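Local coordinates for protein sensory transduction histidine kinase, putative (Borrelia burgdorferi, PDB 5BWJ) that probably acts as a membrane-bound sensor histidine kinase of a two-component system, this chain being its periplasmic Venus flytrap sensor domain, at residues B[12-17]-B[138-143]; B[90-95]-B[154-159]; B[65-70]-B[187-192]. All coordinates share one frame; numbering follows the deposited sequence.

Interaction 1 (B[12-17]-B[138-143]); sequences LVDQFF and DNSQEL
The carboxylate of Asp-14 meets the first turn of helix 140-148 head on. Ser-140 N sits between its two oxygens, 3.1 Å from Asp-14 OD1 and 3.1 Å from Asp-14 OD2, using the syn lone pair of each. The hydroxyl of the same serine closes the grip: Ser-140 OG donates to Asp-14 OD2 at 2.6 Å, coming from above the carboxylate plane, so OD2 takes two donors. With its CG anti to the backbone N (chi1 -165°), Asp-14 reaches out from the loop after strand 6-13. Asp-14 OD1 also accepts from a water at 2.5 Å, which in turn accepts from Gln-15 NE2 and Gln-141 N; a second water joins Gln-15 NE2 to Gln-141 OE1. Further out, Lys-22 anchors both glutamines, its backbone N donating to Gln-15 OE1 and its NZ to Gln-141 OE1. Asn-139 is the N-cap, its OD1 accepting from Glu-142 N at 2.8 Å, while its ND2 is held by Asn-54. The two segments appear to belong to different lobes of the Venus flytrap fold, so the contact probably bridges them. A carboxylate set at a helix N-terminus and fed by several donors is probably stabilised in its ionised form.

Interaction 2 (B[90-95]-B[154-159]); sequences SILFFK and YIYGDC
Over the centre of one face of the Phe-93 ring lies Ile-91 CG2, 3.3 Å above the plane, from two residues earlier. The edge of that ring is turned to a backbone oxygen, with Phe-93 CZ 3.5 Å from Cys-159 O. On the opposite face of the sheet, shared with Leu-92, Tyr-156 presents its ring edge to the Leu-92 backbone, its CG anti to its own N (chi1 -168°), which carries the ring along the neighbouring strand until its OH lies beside Ser-90 OG. Both hydroxyls are held from outside: Tyr-156 OH and Ser-90 OG each bond to Val-181 O, and Ser-90 OG also to Tyr-183 N. At the far end the Phe-94 and Tyr-154 side chains run side by side, their rings oblique at 66° with centroids 5.8 Å apart, and Leu-92 CD1 packs at 3.6 Å on Tyr-154 CB. The C-terminal end of strand 79-94 pairs antiparallel with 154-156 in the second lobe of the Venus flytrap fold, where 154-156 also runs parallel to 114-117. Two hydrogen-bonded pairs join them: Phe-93 N to Ile-155 O at 2.8 Å, nearly along the C=O axis, with Ile-155 N returning to Phe-93 O; Ile-91 and Gly-157 exchange a second pair of bonds, Gly-157 N meeting Ile-91 O from above the carbonyl plane. Ile-155 shares the face of Phe-93, its CG1 3.7 Å from Phe-93 CB, and reaches helix 140-148. At Gly-157 the chain turns a corner; Asp-158 OD1 then caps Thr-161 N, and Cys-159 CB sits 3.5 Å from Ile-91 CD1. Ile-91 also packs on Pro-18 of the second subunit.

Interaction 3 (B[65-70]-B[187-192]); sequences IYLGLT and NRVAIS
Branched side chains fill the tight part of this contact. Ile-65 CG2 presses on Val-189 CG1 at 3.5 Å, closer than usual for two carbons, as the side chains cross obliquely. Leu-67 runs alongside the same valine, its CD2 3.6 Å from Val-189 CG2. Tyr-66 and Ala-190, whose side chains lie on the opposite face from Ile-65, form a hydrogen-bonded pair: Tyr-66 N donates to Ala-190 O at 2.8 Å, nearly along the C=O axis, and Ala-190 N answers to Tyr-66 O. Strands 65-69 and 184-192 are antiparallel neighbours in the first lobe of the Venus flytrap fold, with strand 6-13 parallel to 65-69 on its other edge. Past Leu-67 the direct pairing gives way to water as the chain turns at Gly-68, whose backbone angles (phi 95°, psi 11°) crowd a CB position against the preceding carbonyl O. One water accepts from Leu-69 N and lies 2.5 Å from Arg-188 O and 2.8 Å from Tyr-66 O; another accepts from Gly-68 N and donates to Arg-188 O at 2.9 Å. Beyond them Thr-70 CG2 packs 3.6 Å from Asn-187 OD1, which accepts from a third water, while Asn-187 ND2 bonds to Ser-88 OG.

In the fold
Interactions 2 and 3 are buried strand pairings, one in each lobe, whereas interaction 1 probably joins the lobes and is buried too, yet polar and partly water-mediated. Both sheet contacts adjoin interaction 1. Strand 6-13, which leads into Asp-14, borders strand 65-69, with a probable hydrogen bond from Val-13 N to Leu-67 O (2.9 Å). On the other side, helix 140-148 lies on strand 154-156, Leu-143 CD1 touching Ile-155 CG2 at 3.5 Å. Interactions 2 and 3 do not touch, their nearest atoms about 5 Å apart. Aromatic and aliphatic groups dominate interaction 2; interaction 3 is aliphatic at one end and hydrated at the other; hydrogen bonds to a single carboxylate carry interaction 1.

Interaction 1 (B[12-17]-B[138-143])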
loop_
_atom_site.group_PDB
_atom_site.type_symbol
_atom_site.label_atom_id
_atom_site.label_comp_id
_atom_site.label_asym_id
_atom_site.label_seq_id
_atom_site.Cartn_x
_atom_site.Cartn_y
_atom_site.Cartn_z
ATOM N N LEU B 12 11.721 -14.025 -4.443
ATOM C CA LEU B 12 11.186 -12.845 -3.773
ATOM C C LEU B 12 12.330 -12.006 -3.216
ATOM O O LEU B 12 13.013 -12.411 -2.274
ATOM C CB LEU B 12 10.219 -13.253 -2.659
ATOM C CG LEU B 12 9.096 -14.206 -3.089
ATOM C CD1 LEU B 12 8.171 -14.524 -1.925
ATOM C CD2 LEU B 12 8.304 -13.637 -4.250
ATOM N N VAL B 13 12.538 -10.836 -3.811
ATOM C CA VAL B 13 13.679 -9.995 -3.470
ATOM C C VAL B 13 13.342 -9.023 -2.343
ATOM O O VAL B 13 12.324 -8.330 -2.392
ATOM C CB VAL B 13 14.171 -9.196 -4.694
ATOM C CG1 VAL B 13 15.443 -8.424 -4.358
ATOM C CG2 VAL B 13 14.418 -10.128 -5.871
ATOM N N ASP B 14 14.208 -8.983 -1.332
ATOM C CA ASP B 14 14.090 -8.028 -0.234
ATOM C C ASP B 14 12.739 -8.197 0.475
ATOM O O ASP B 14 12.374 -9.315 0.849
ATOM C CB ASP B 14 14.283 -6.602 -0.766
ATOM C CG ASP B 14 14.537 -5.585 0.337
ATOM O OD1 ASP B 14 14.911 -5.988 1.459
ATOM O OD2 ASP B 14 14.363 -4.376 0.078
ATOM N N GLN B 15 12.004 -7.103 0.663
ATOM C CA GLN B 15 10.684 -7.154 1.281
ATOM C C GLN B 15 9.735 -6.220 0.542
ATOM O O GLN B 15 10.160 -5.224 -0.047
ATOM C CB GLN B 15 10.760 -6.776 2.760
ATOM C CG GLN B 15 11.700 -7.654 3.575
ATOM C CD GLN B 15 11.648 -7.337 5.055
ATOM O OE1 GLN B 15 10.596 -7.441 5.689
ATOM N NE2 GLN B 15 12.785 -6.939 5.614
ATOM N N PHE B 16 8.450 -6.552 0.583
ATOM C CA PHE B 16 7.443 -5.868 -0.221
ATOM C C PHE B 16 6.084 -5.979 0.462
ATOM O O PHE B 16 5.272 -6.832 0.111
ATOM C CB PHE B 16 7.406 -6.476 -1.632
ATOM C CG PHE B 16 6.511 -5.752 -2.605
ATOM C CD1 PHE B 16 6.321 -6.264 -3.878
ATOM C CD2 PHE B 16 5.874 -4.567 -2.266
ATOM C CE1 PHE B 16 5.506 -5.617 -4.788
ATOM C CE2 PHE B 16 5.059 -3.918 -3.174
ATOM C CZ PHE B 16 4.875 -4.444 -4.436
ATOM N N PHE B 17 5.844 -5.117 1.445
ATOM C CA PHE B 17 4.596 -5.148 2.199
ATOM C C PHE B 17 3.425 -4.794 1.287
ATOM O O PHE B 17 3.520 -3.845 0.511
ATOM C CB PHE B 17 4.655 -4.174 3.380
ATOM C CG PHE B 17 3.461 -4.252 4.295
ATOM C CD1 PHE B 17 3.515 -5.003 5.458
ATOM C CD2 PHE B 17 2.287 -3.575 3.996
ATOM C CE1 PHE B 17 2.423 -5.080 6.304
ATOM C CE2 PHE B 17 1.192 -3.650 4.837
ATOM C CZ PHE B 17 1.260 -4.403 5.995
ATOM N N ASP B 138 22.069 -2.446 0.490
ATOM C CA ASP B 138 21.811 -3.647 -0.298
ATOM C C ASP B 138 20.349 -4.068 -0.208
ATOM O O ASP B 138 19.832 -4.725 -1.110
ATOM C CB ASP B 138 22.709 -4.799 0.163
ATOM C CG ASP B 138 24.179 -4.550 -0.124
ATOM O OD1 ASP B 138 24.485 -3.807 -1.080
ATOM O OD2 ASP B 138 25.029 -5.107 0.604
ATOM N N ASN B 139 19.688 -3.693 0.883
ATOM C CA ASN B 139 18.296 -4.076 1.105
ATOM C C ASN B 139 17.600 -3.165 2.111
ATOM O O ASN B 139 18.242 -2.341 2.761
ATOM C CB ASN B 139 18.219 -5.527 1.583
ATOM C CG ASN B 139 19.060 -5.779 2.818
ATOM O OD1 ASN B 139 18.778 -5.252 3.893
ATOM N ND2 ASN B 139 20.093 -6.599 2.671
ATOM N N SER B 140 16.287 -3.329 2.239
ATOM C CA SER B 140 15.483 -2.473 3.106
ATOM C C SER B 140 15.942 -2.535 4.559
ATOM O O SER B 140 16.036 -1.508 5.230
ATOM C CB SER B 140 14.004 -2.862 3.020
ATOM O OG SER B 140 13.489 -2.628 1.722
ATOM N N GLN B 141 16.224 -3.739 5.041
ATOM C CA GLN B 141 16.651 -3.928 6.423
ATOM C C GLN B 141 17.933 -3.156 6.715
ATOM O O GLN B 141 18.031 -2.455 7.723
ATOM C CB GLN B 141 16.850 -5.413 6.714
ATOM C CG GLN B 141 17.279 -5.724 8.130
ATOM C CD GLN B 141 17.149 -7.197 8.447
ATOM O OE1 GLN B 141 16.052 -7.753 8.412
ATOM N NE2 GLN B 141 18.273 -7.844 8.739
ATOM N N GLU B 142 18.914 -3.286 5.829
ATOM C CA GLU B 142 20.169 -2.560 5.977
ATOM C C GLU B 142 19.926 -1.058 5.908
ATOM O O GLU B 142 20.530 -0.287 6.654
ATOM C CB GLU B 142 21.162 -2.981 4.893
ATOM C CG GLU B 142 22.458 -2.181 4.887
ATOM C CD GLU B 142 23.387 -2.594 3.764
ATOM O OE1 GLU B 142 23.264 -3.739 3.281
ATOM O OE2 GLU B 142 24.236 -1.771 3.359
ATOM N N LEU B 143 19.037 -0.651 5.008
ATOM C CA LEU B 143 18.761 0.762 4.783
ATOM C C LEU B 143 18.181 1.423 6.025
ATOM O O LEU B 143 18.646 2.481 6.450
ATOM C CB LEU B 143 17.800 0.939 3.604
ATOM C CG LEU B 143 17.348 2.376 3.329
ATOM C CD1 LEU B 143 18.544 3.278 3.053
ATOM C CD2 LEU B 143 16.370 2.416 2.165
HETATM O O HOH W 1 15.327 -6.400 3.844
HETATM O O HOH W 2 13.603 -6.524 8.558
#

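Interaction 2 (B[90-95]-B[154-159])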
loop_
_atom_site.group_PDB
_atom_site.type_symbol
_atom_site.label_atom_id
_atom_site.label_comp_id
_atom_site.label_asym_id
_atom_site.label_seq_id
_atom_site.Cartn_x
_atom_site.Cartn_y
_atom_site.Cartn_z
ATOM N N SER B 90 7.061 6.889 -3.599
ATOM C CA SER B 90 8.403 7.168 -3.108
ATOM C C SER B 90 8.334 8.208 -1.996
ATOM O O SER B 90 7.728 9.263 -2.165
ATOM C CB SER B 90 9.306 7.656 -4.243
ATOM O OG SER B 90 8.906 8.938 -4.696
ATOM N N ILE B 91 8.959 7.903 -0.863
ATOM C CA ILE B 91 8.930 8.796 0.290
ATOM C C ILE B 91 10.317 8.950 0.898
ATOM O O ILE B 91 11.062 7.978 1.051
ATOM C CB ILE B 91 7.933 8.290 1.365
ATOM C CG1 ILE B 91 6.501 8.616 0.926
ATOM C CG2 ILE B 91 8.227 8.914 2.740
ATOM C CD1 ILE B 91 5.418 8.221 1.916
ATOM N N LEU B 92 10.658 10.192 1.225
ATOM C CA LEU B 92 11.872 10.489 1.967
ATOM C C LEU B 92 11.546 10.467 3.458
ATOM O O LEU B 92 10.814 11.329 3.949
ATOM C CB LEU B 92 12.444 11.847 1.552
ATOM C CG LEU B 92 13.847 12.173 2.065
ATOM C CD1 LEU B 92 14.886 11.267 1.417
ATOM C CD2 LEU B 92 14.181 13.633 1.813
ATOM N N PHE B 93 12.072 9.468 4.162
ATOM C CA PHE B 93 11.818 9.298 5.593
ATOM C C PHE B 93 12.946 9.857 6.455
ATOM O O PHE B 93 14.094 9.923 6.022
ATOM C CB PHE B 93 11.634 7.819 5.935
ATOM C CG PHE B 93 10.326 7.239 5.485
ATOM C CD1 PHE B 93 9.147 7.568 6.134
ATOM C CD2 PHE B 93 10.279 6.339 4.436
ATOM C CE1 PHE B 93 7.946 7.024 5.730
ATOM C CE2 PHE B 93 9.080 5.793 4.028
ATOM C CZ PHE B 93 7.912 6.135 4.677
ATOM N N PHE B 94 12.610 10.240 7.684
ATOM C CA PHE B 94 13.615 10.593 8.684
ATOM C C PHE B 94 13.060 10.334 10.080
ATOM O O PHE B 94 11.865 10.094 10.246
ATOM C CB PHE B 94 14.056 12.052 8.534
ATOM C CG PHE B 94 12.953 13.053 8.736
ATOM C CD1 PHE B 94 12.139 13.428 7.681
ATOM C CD2 PHE B 94 12.741 13.631 9.977
ATOM C CE1 PHE B 94 11.126 14.351 7.863
ATOM C CE2 PHE B 94 11.731 14.555 10.165
ATOM C CZ PHE B 94 10.923 14.916 9.106
ATOM N N LYS B 95 13.936 10.373 11.078
ATOM C CA LYS B 95 13.563 10.031 12.447
ATOM C C LYS B 95 13.004 11.223 13.219
ATOM O O LYS B 95 13.244 12.376 12.863
ATOM C CB LYS B 95 14.774 9.465 13.196
ATOM C CG LYS B 95 15.218 8.092 12.718
ATOM C CD LYS B 95 16.616 7.745 13.222
ATOM C CE LYS B 95 16.706 7.793 14.743
ATOM N NZ LYS B 95 18.053 7.390 15.232
ATOM N N TYR B 154 18.530 10.735 6.032
ATOM C CA TYR B 154 17.277 10.419 5.353
ATOM C C TYR B 154 17.393 9.115 4.573
ATOM O O TYR B 154 18.476 8.759 4.108
ATOM C CB TYR B 154 16.883 11.553 4.404
ATOM C CG TYR B 154 16.789 12.908 5.067
ATOM C CD1 TYR B 154 17.913 13.711 5.215
ATOM C CD2 TYR B 154 15.576 13.387 5.541
ATOM C CE1 TYR B 154 17.831 14.950 5.820
ATOM C CE2 TYR B 154 15.484 14.625 6.147
ATOM C CZ TYR B 154 16.614 15.402 6.285
ATOM O OH TYR B 154 16.525 16.634 6.888
ATOM N N ILE B 155 16.276 8.406 4.436
ATOM C CA ILE B 155 16.208 7.247 3.553
ATOM C C ILE B 155 15.082 7.457 2.546
ATOM O O ILE B 155 14.072 8.087 2.854
ATOM C CB ILE B 155 15.994 5.930 4.330
ATOM C CG1 ILE B 155 14.704 5.990 5.153
ATOM C CG2 ILE B 155 17.206 5.650 5.215
ATOM C CD1 ILE B 155 14.375 4.707 5.896
ATOM N N TYR B 156 15.276 6.927 1.343
ATOM C CA TYR B 156 14.355 7.140 0.236
ATOM C C TYR B 156 13.937 5.805 -0.368
ATOM O O TYR B 156 14.783 5.014 -0.780
ATOM C CB TYR B 156 15.018 8.027 -0.819
ATOM C CG TYR B 156 14.084 8.551 -1.882
ATOM C CD1 TYR B 156 13.038 9.404 -1.555
ATOM C CD2 TYR B 156 14.261 8.213 -3.216
ATOM C CE1 TYR B 156 12.186 9.894 -2.527
ATOM C CE2 TYR B 156 13.414 8.699 -4.196
ATOM C CZ TYR B 156 12.379 9.538 -3.844
ATOM O OH TYR B 156 11.533 10.024 -4.812
ATOM N N GLY B 157 12.633 5.548 -0.412
ATOM C CA GLY B 157 12.142 4.294 -0.951
ATOM C C GLY B 157 10.661 4.043 -0.740
ATOM O O GLY B 157 9.861 4.976 -0.634
ATOM N N ASP B 158 10.308 2.763 -0.677
ATOM C CA ASP B 158 8.918 2.327 -0.615
ATOM C C ASP B 158 8.203 2.842 0.632
ATOM O O ASP B 158 8.695 2.681 1.749
ATOM C CB ASP B 158 8.853 0.800 -0.659
ATOM C CG ASP B 158 7.434 0.280 -0.744
ATOM O OD1 ASP B 158 6.826 0.041 0.318
ATOM O OD2 ASP B 158 6.928 0.114 -1.874
ATOM N N CYS B 159 7.031 3.441 0.431
ATOM C CA CYS B 159 6.289 4.081 1.517
ATOM C C CYS B 159 5.842 3.093 2.588
ATOM O O CYS B 159 5.913 3.392 3.781
ATOM C CB CYS B 159 5.062 4.822 0.971
ATOM S SG CYS B 159 3.857 3.778 0.100
#

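Interaction 3 (B[65-70]-B[187-192])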
loop_
_atom_site.group_PDB
_atom_site.type_symbol
_atom_site.label_atom_id
_atom_site.label_comp_id
_atom_site.label_asym_id
_atom_site.label_seq_id
_atom_site.Cartn_x
_atom_site.Cartn_y
_atom_site.Cartn_z
ATOM N N ILE B 65 11.734 -16.363 -11.891
ATOM C CA ILE B 65 10.871 -15.199 -12.047
ATOM C C ILE B 65 11.042 -14.306 -10.822
ATOM O O ILE B 65 10.845 -14.750 -9.691
ATOM C CB ILE B 65 9.397 -15.608 -12.212
ATOM C CG1 ILE B 65 9.254 -16.615 -13.359
ATOM C CG2 ILE B 65 8.527 -14.379 -12.465
ATOM C CD1 ILE B 65 7.897 -17.275 -13.436
ATOM N N TYR B 66 11.411 -13.049 -11.051
ATOM C CA TYR B 66 11.795 -12.148 -9.967
ATOM C C TYR B 66 10.697 -11.162 -9.577
ATOM O O TYR B 66 10.150 -10.454 -10.424
ATOM C CB TYR B 66 13.056 -11.377 -10.358
ATOM C CG TYR B 66 14.306 -12.226 -10.356
ATOM C CD1 TYR B 66 14.597 -13.073 -11.417
ATOM C CD2 TYR B 66 15.196 -12.180 -9.293
ATOM C CE1 TYR B 66 15.738 -13.851 -11.417
ATOM C CE2 TYR B 66 16.339 -12.952 -9.284
ATOM C CZ TYR B 66 16.606 -13.786 -10.347
ATOM O OH TYR B 66 17.746 -14.557 -10.336
ATOM N N LEU B 67 10.393 -11.132 -8.282
ATOM C CA LEU B 67 9.459 -10.169 -7.709
ATOM C C LEU B 67 10.198 -9.267 -6.725
ATOM O O LEU B 67 11.159 -9.695 -6.085
ATOM C CB LEU B 67 8.302 -10.882 -7.003
ATOM C CG LEU B 67 7.523 -11.923 -7.813
ATOM C CD1 LEU B 67 6.338 -12.444 -7.011
ATOM C CD2 LEU B 67 7.049 -11.350 -9.134
ATOM N N GLY B 68 9.746 -8.023 -6.608
ATOM C CA GLY B 68 10.349 -7.072 -5.691
ATOM C C GLY B 68 11.387 -6.179 -6.342
ATOM O O GLY B 68 12.129 -5.479 -5.653
ATOM N N LEU B 69 11.447 -6.208 -7.671
ATOM C CA LEU B 69 12.360 -5.350 -8.416
ATOM C C LEU B 69 11.601 -4.193 -9.047
ATOM O O LEU B 69 10.453 -4.346 -9.465
ATOM C CB LEU B 69 13.094 -6.138 -9.504
ATOM C CG LEU B 69 13.937 -7.331 -9.055
ATOM C CD1 LEU B 69 14.624 -7.958 -10.258
ATOM C CD2 LEU B 69 14.962 -6.925 -8.003
ATOM N N THR B 70 12.250 -3.037 -9.105
ATOM C CA THR B 70 11.704 -1.875 -9.795
ATOM C C THR B 70 12.607 -1.545 -10.973
ATOM O O THR B 70 13.769 -1.956 -11.000
ATOM C CB THR B 70 11.586 -0.657 -8.862
ATOM O OG1 THR B 70 12.843 -0.423 -8.214
ATOM C CG2 THR B 70 10.516 -0.894 -7.810
ATOM N N ASN B 187 5.495 -1.438 -9.294
ATOM C CA ASN B 187 6.187 -2.672 -8.947
ATOM C C ASN B 187 5.793 -3.770 -9.927
ATOM O O ASN B 187 4.629 -4.169 -9.987
ATOM C CB ASN B 187 5.867 -3.084 -7.510
ATOM C CG ASN B 187 6.262 -2.019 -6.502
ATOM O OD1 ASN B 187 7.443 -1.850 -6.191
ATOM N ND2 ASN B 187 5.276 -1.293 -5.989
ATOM N N ARG B 188 6.766 -4.247 -10.697
ATOM C CA ARG B 188 6.499 -5.175 -11.791
ATOM C C ARG B 188 7.148 -6.540 -11.583
ATOM O O ARG B 188 8.073 -6.693 -10.785
ATOM C CB ARG B 188 6.992 -4.583 -13.115
ATOM C CG ARG B 188 6.320 -3.280 -13.524
ATOM C CD ARG B 188 6.912 -2.757 -14.825
ATOM N NE ARG B 188 6.289 -1.511 -15.267
ATOM C CZ ARG B 188 5.201 -1.437 -16.031
ATOM N NH1 ARG B 188 4.592 -2.540 -16.450
ATOM N NH2 ARG B 188 4.717 -0.253 -16.377
ATOM N N VAL B 189 6.641 -7.529 -12.313
ATOM C CA VAL B 189 7.271 -8.839 -12.393
ATOM C C VAL B 189 8.381 -8.770 -13.433
ATOM O O VAL B 189 8.215 -8.139 -14.478
ATOM C CB VAL B 189 6.260 -9.939 -12.777
ATOM C CG1 VAL B 189 6.932 -11.305 -12.797
ATOM C CG2 VAL B 189 5.080 -9.941 -11.813
ATOM N N ALA B 190 9.508 -9.416 -13.148
ATOM C CA ALA B 190 10.662 -9.374 -14.041
ATOM C C ALA B 190 11.224 -10.767 -14.299
ATOM O O ALA B 190 11.280 -11.605 -13.398
ATOM C CB ALA B 190 11.742 -8.473 -13.458
ATOM N N ILE B 191 11.628 -11.001 -15.544
ATOM C CA ILE B 191 12.331 -12.220 -15.921
ATOM C C ILE B 191 13.631 -11.855 -16.626
ATOM O O ILE B 191 13.746 -10.779 -17.219
ATOM C CB ILE B 191 11.478 -13.123 -16.839
ATOM C CG1 ILE B 191 10.998 -12.344 -18.069
ATOM C CG2 ILE B 191 10.293 -13.689 -16.066
ATOM C CD1 ILE B 191 10.387 -13.216 -19.147
ATOM N N SER B 192 14.608 -12.751 -16.549
ATOM C CA SER B 192 15.910 -12.529 -17.166
ATOM C C SER B 192 15.791 -12.354 -18.677
ATOM O O SER B 192 14.854 -12.858 -19.297
ATOM C CB SER B 192 16.850 -13.693 -16.848
ATOM O OG SER B 192 18.100 -13.535 -17.497
HETATM O O HOH W 3 10.240 -7.679 -10.045
HETATM O O HOH W 4 7.648 -6.533 -7.942
HETATM O O HOH W 5 8.884 -4.173 -6.884
#